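Local coordinates for protein alpha-1,3-glucanase (Streptomyces thermodiastaticus, PDB 7C7D) that probably hydrolyses alpha-1,3-glucan, as a family GH87 glycosidase built round a right-handed parallel beta-helix, at residues A[355-366]-A[382-393]. Numbering follows the deposited sequence. Where two conformers were deposited one is given.
Sequences LNLNGTAKNVTV and WSLYAPDTDCRF
Segments 355-366 and 382-393 follow each other as successive coils, with parallel strand pairing of 365-366 with 392-393 and mainly loop pairing before it: Trp-382 N donates to Leu-357 O, Thr-389 N to Ala-361 O (2.8 Å), Arg-392 N to Val-364 O, and Val-366 N to Arg-392 O. Asp-388 reaches across to segment 355-366 with both carboxylate oxygens. Its OD1 accepts Ala-361 N at 3.1 Å from the anti side, 27° out of the carboxylate plane, while OD2 lies 2.7 Å from Leu-357 O. With CG set beside its own backbone N (chi1 -66°), the carboxylate swings to the backbone of Leu-357 and Ala-361; an alanine here removes it and would probably leave Ala-361 N without its acceptor and the backbone from Gly-359 to Ala-361 less firmly held. Cys-391 SG fills the next step, touching Ala-361 CB at 3.6 Å and accepting Val-364 N. Arg-392, its chain bent at chi3 (51°), curls beside Thr-365, whose hydroxyl meets the guanidinium at its edge; NH1 grips both Asn-363 OD1 (2.9 Å) and Thr-365 OG1 (3.0 Å), the guanidinium standing steeply to the amide. Phe-393 lies alongside Val-366, CD1 3.6 Å from its CB, and Leu-355 CD2 and Leu-357 CD1 reach the same ring at CE1. Inside the solenoid, strand 331-333 packs on Leu-355 and Leu-357, strand 379-382 on Cys-391 and Phe-393, and Ile-407 and Ile-409 of strand 407-410 also touch Phe-393.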
# COMPACT_ATOMS: atom_id res chain seq x y z
N LEU A 355 3.35 5.18 -2.88
CA LEU A 355 4.53 6.02 -2.84
C LEU A 355 5.62 5.32 -3.62
O LEU A 355 5.81 4.11 -3.49
CB LEU A 355 4.97 6.26 -1.38
CG LEU A 355 6.30 6.99 -1.14
CD1 LEU A 355 6.26 7.76 0.18
CD2 LEU A 355 7.49 6.02 -1.14
N ASN A 356 6.36 6.09 -4.41
CA ASN A 356 7.50 5.59 -5.16
C ASN A 356 8.68 6.52 -4.96
O ASN A 356 8.59 7.71 -5.25
CB ASN A 356 7.16 5.47 -6.64
CG ASN A 356 8.17 4.62 -7.40
OD1 ASN A 356 9.33 4.53 -7.01
ND2 ASN A 356 7.72 3.99 -8.47
N LEU A 357 9.80 5.98 -4.47
CA LEU A 357 11.06 6.71 -4.45
C LEU A 357 11.73 6.43 -5.79
O LEU A 357 12.46 5.46 -5.95
CB LEU A 357 11.93 6.28 -3.28
CG LEU A 357 11.32 6.41 -1.89
CD1 LEU A 357 12.34 6.03 -0.83
CD2 LEU A 357 10.82 7.83 -1.65
N ASN A 358 11.46 7.30 -6.76
CA ASN A 358 11.95 7.08 -8.13
C ASN A 358 13.29 7.78 -8.33
O ASN A 358 13.44 8.75 -9.07
CB ASN A 358 10.91 7.53 -9.15
CG ASN A 358 11.25 7.11 -10.56
OD1 ASN A 358 12.08 6.22 -10.78
ND2 ASN A 358 10.62 7.74 -11.54
N GLY A 359 14.29 7.24 -7.65
CA GLY A 359 15.68 7.65 -7.83
C GLY A 359 16.09 8.78 -6.91
O GLY A 359 15.29 9.61 -6.48
N THR A 360 17.39 8.79 -6.58
CA THR A 360 18.06 9.90 -5.92
C THR A 360 17.70 10.05 -4.45
O THR A 360 18.20 10.97 -3.80
CB THR A 360 17.85 11.23 -6.67
OG1 THR A 360 17.87 11.00 -8.08
CG2 THR A 360 18.93 12.26 -6.32
N ALA A 361 16.84 9.19 -3.90
CA ALA A 361 16.40 9.35 -2.52
C ALA A 361 17.52 8.96 -1.57
O ALA A 361 18.14 7.91 -1.72
CB ALA A 361 15.17 8.48 -2.26
N LYS A 362 17.77 9.80 -0.57
CA LYS A 362 18.86 9.59 0.38
C LYS A 362 18.31 9.64 1.79
O LYS A 362 17.78 10.67 2.22
CB LYS A 362 19.95 10.65 0.20
CG LYS A 362 20.65 10.57 -1.15
CD LYS A 362 21.72 11.64 -1.29
CE LYS A 362 22.27 11.68 -2.70
NZ LYS A 362 21.16 11.69 -3.69
N ASN A 363 18.43 8.52 2.51
CA ASN A 363 17.99 8.44 3.90
C ASN A 363 16.53 8.85 4.08
O ASN A 363 16.17 9.52 5.05
CB ASN A 363 18.89 9.23 4.85
CG ASN A 363 18.62 8.89 6.30
OD1 ASN A 363 18.34 7.73 6.63
ND2 ASN A 363 18.65 9.90 7.17
N VAL A 364 15.67 8.41 3.15
CA VAL A 364 14.24 8.64 3.29
C VAL A 364 13.66 7.54 4.18
O VAL A 364 13.99 6.36 4.01
CB VAL A 364 13.55 8.65 1.92
CG1 VAL A 364 12.03 8.76 2.09
CG2 VAL A 364 14.10 9.78 1.06
N THR A 365 12.82 7.93 5.13
CA THR A 365 12.11 7.01 6.02
C THR A 365 10.62 7.10 5.74
O THR A 365 10.03 8.18 5.84
CB THR A 365 12.38 7.34 7.49
OG1 THR A 365 13.77 7.17 7.77
CG2 THR A 365 11.58 6.44 8.42
N VAL A 366 10.01 5.96 5.40
CA VAL A 366 8.57 5.85 5.22
C VAL A 366 8.09 4.88 6.29
O VAL A 366 8.39 3.68 6.22
CB VAL A 366 8.21 5.35 3.81
CG1 VAL A 366 6.70 5.22 3.63
CG2 VAL A 366 8.82 6.29 2.76
N TRP A 382 12.45 2.71 -6.97
CA TRP A 382 12.89 2.41 -8.32
C TRP A 382 14.11 3.27 -8.59
O TRP A 382 13.99 4.48 -8.80
CB TRP A 382 11.78 2.69 -9.32
CG TRP A 382 12.11 2.34 -10.73
CD1 TRP A 382 13.06 1.47 -11.17
CD2 TRP A 382 11.48 2.87 -11.90
NE1 TRP A 382 13.06 1.43 -12.55
CE2 TRP A 382 12.10 2.28 -13.02
CE3 TRP A 382 10.44 3.79 -12.11
CZ2 TRP A 382 11.72 2.58 -14.33
CZ3 TRP A 382 10.07 4.09 -13.41
CH2 TRP A 382 10.70 3.49 -14.50
N SER A 383 15.29 2.65 -8.57
CA SER A 383 16.55 3.40 -8.61
C SER A 383 16.98 3.72 -10.04
O SER A 383 18.00 3.27 -10.55
CB SER A 383 17.63 2.66 -7.83
OG SER A 383 17.45 2.87 -6.44
N LEU A 384 16.15 4.55 -10.68
CA LEU A 384 16.51 5.18 -11.94
C LEU A 384 17.30 6.46 -11.65
O LEU A 384 17.09 7.11 -10.63
CB LEU A 384 15.25 5.59 -12.68
CG LEU A 384 14.54 4.62 -13.63
CD1 LEU A 384 13.69 5.44 -14.59
CD2 LEU A 384 15.52 3.75 -14.39
N TYR A 385 18.19 6.80 -12.58
CA TYR A 385 18.97 8.05 -12.56
C TYR A 385 20.08 8.03 -11.52
O TYR A 385 21.25 8.28 -11.85
CB TYR A 385 18.09 9.30 -12.37
CG TYR A 385 16.78 9.28 -13.13
CD1 TYR A 385 16.76 9.25 -14.52
CD2 TYR A 385 15.57 9.31 -12.46
CE1 TYR A 385 15.56 9.24 -15.21
CE2 TYR A 385 14.37 9.29 -13.14
CZ TYR A 385 14.37 9.26 -14.52
OH TYR A 385 13.17 9.25 -15.20
N ALA A 386 19.73 7.78 -10.26
CA ALA A 386 20.69 7.72 -9.17
C ALA A 386 20.14 6.75 -8.15
O ALA A 386 18.91 6.67 -7.98
CB ALA A 386 20.88 9.09 -8.52
N PRO A 387 20.99 6.00 -7.46
CA PRO A 387 20.47 4.99 -6.53
C PRO A 387 19.76 5.62 -5.34
O PRO A 387 20.24 6.58 -4.74
CB PRO A 387 21.73 4.24 -6.08
CG PRO A 387 22.85 5.21 -6.32
CD PRO A 387 22.46 5.98 -7.54
N ASP A 388 18.60 5.07 -5.00
CA ASP A 388 18.07 5.31 -3.66
C ASP A 388 19.05 4.67 -2.69
O ASP A 388 19.48 3.53 -2.88
CB ASP A 388 16.71 4.64 -3.51
CG ASP A 388 15.62 5.26 -4.39
OD1 ASP A 388 15.76 6.40 -4.88
OD2 ASP A 388 14.60 4.56 -4.58
N THR A 389 19.44 5.41 -1.65
CA THR A 389 20.51 4.98 -0.76
C THR A 389 20.10 5.20 0.68
O THR A 389 19.60 6.27 1.03
CB THR A 389 21.79 5.78 -1.07
OG1 THR A 389 22.15 5.59 -2.44
CG2 THR A 389 22.92 5.33 -0.18
N ASP A 390 20.29 4.17 1.52
CA ASP A 390 20.02 4.28 2.95
C ASP A 390 18.57 4.63 3.24
O ASP A 390 18.28 5.31 4.23
CB ASP A 390 20.97 5.26 3.65
CG ASP A 390 22.41 4.85 3.53
OD1 ASP A 390 22.72 3.70 3.91
OD2 ASP A 390 23.22 5.66 3.06
N CYS A 391 17.65 4.18 2.39
CA CYS A 391 16.24 4.44 2.60
C CYS A 391 15.60 3.24 3.28
O CYS A 391 16.06 2.10 3.15
CB CYS A 391 15.53 4.70 1.26
SG CYS A 391 16.12 6.17 0.40
N ARG A 392 14.52 3.51 4.02
CA ARG A 392 13.85 2.45 4.76
C ARG A 392 12.34 2.59 4.67
O ARG A 392 11.78 3.69 4.76
CB ARG A 392 14.29 2.43 6.22
CG ARG A 392 13.86 3.63 6.98
CD ARG A 392 14.72 3.83 8.21
NE ARG A 392 16.15 3.82 7.91
CZ ARG A 392 16.80 4.75 7.20
NH1 ARG A 392 16.16 5.79 6.67
NH2 ARG A 392 18.12 4.63 7.01
N PHE A 393 11.69 1.44 4.48
CA PHE A 393 10.24 1.32 4.60
C PHE A 393 10.05 0.49 5.86
O PHE A 393 10.39 -0.70 5.87
CB PHE A 393 9.67 0.56 3.41
CG PHE A 393 9.67 1.30 2.09
CD1 PHE A 393 9.86 2.67 2.00
CD2 PHE A 393 9.44 0.59 0.93
CE1 PHE A 393 9.81 3.31 0.76
CE2 PHE A 393 9.39 1.21 -0.31
CZ PHE A 393 9.56 2.58 -0.39
O HOH W 1 21.32 9.00 -4.70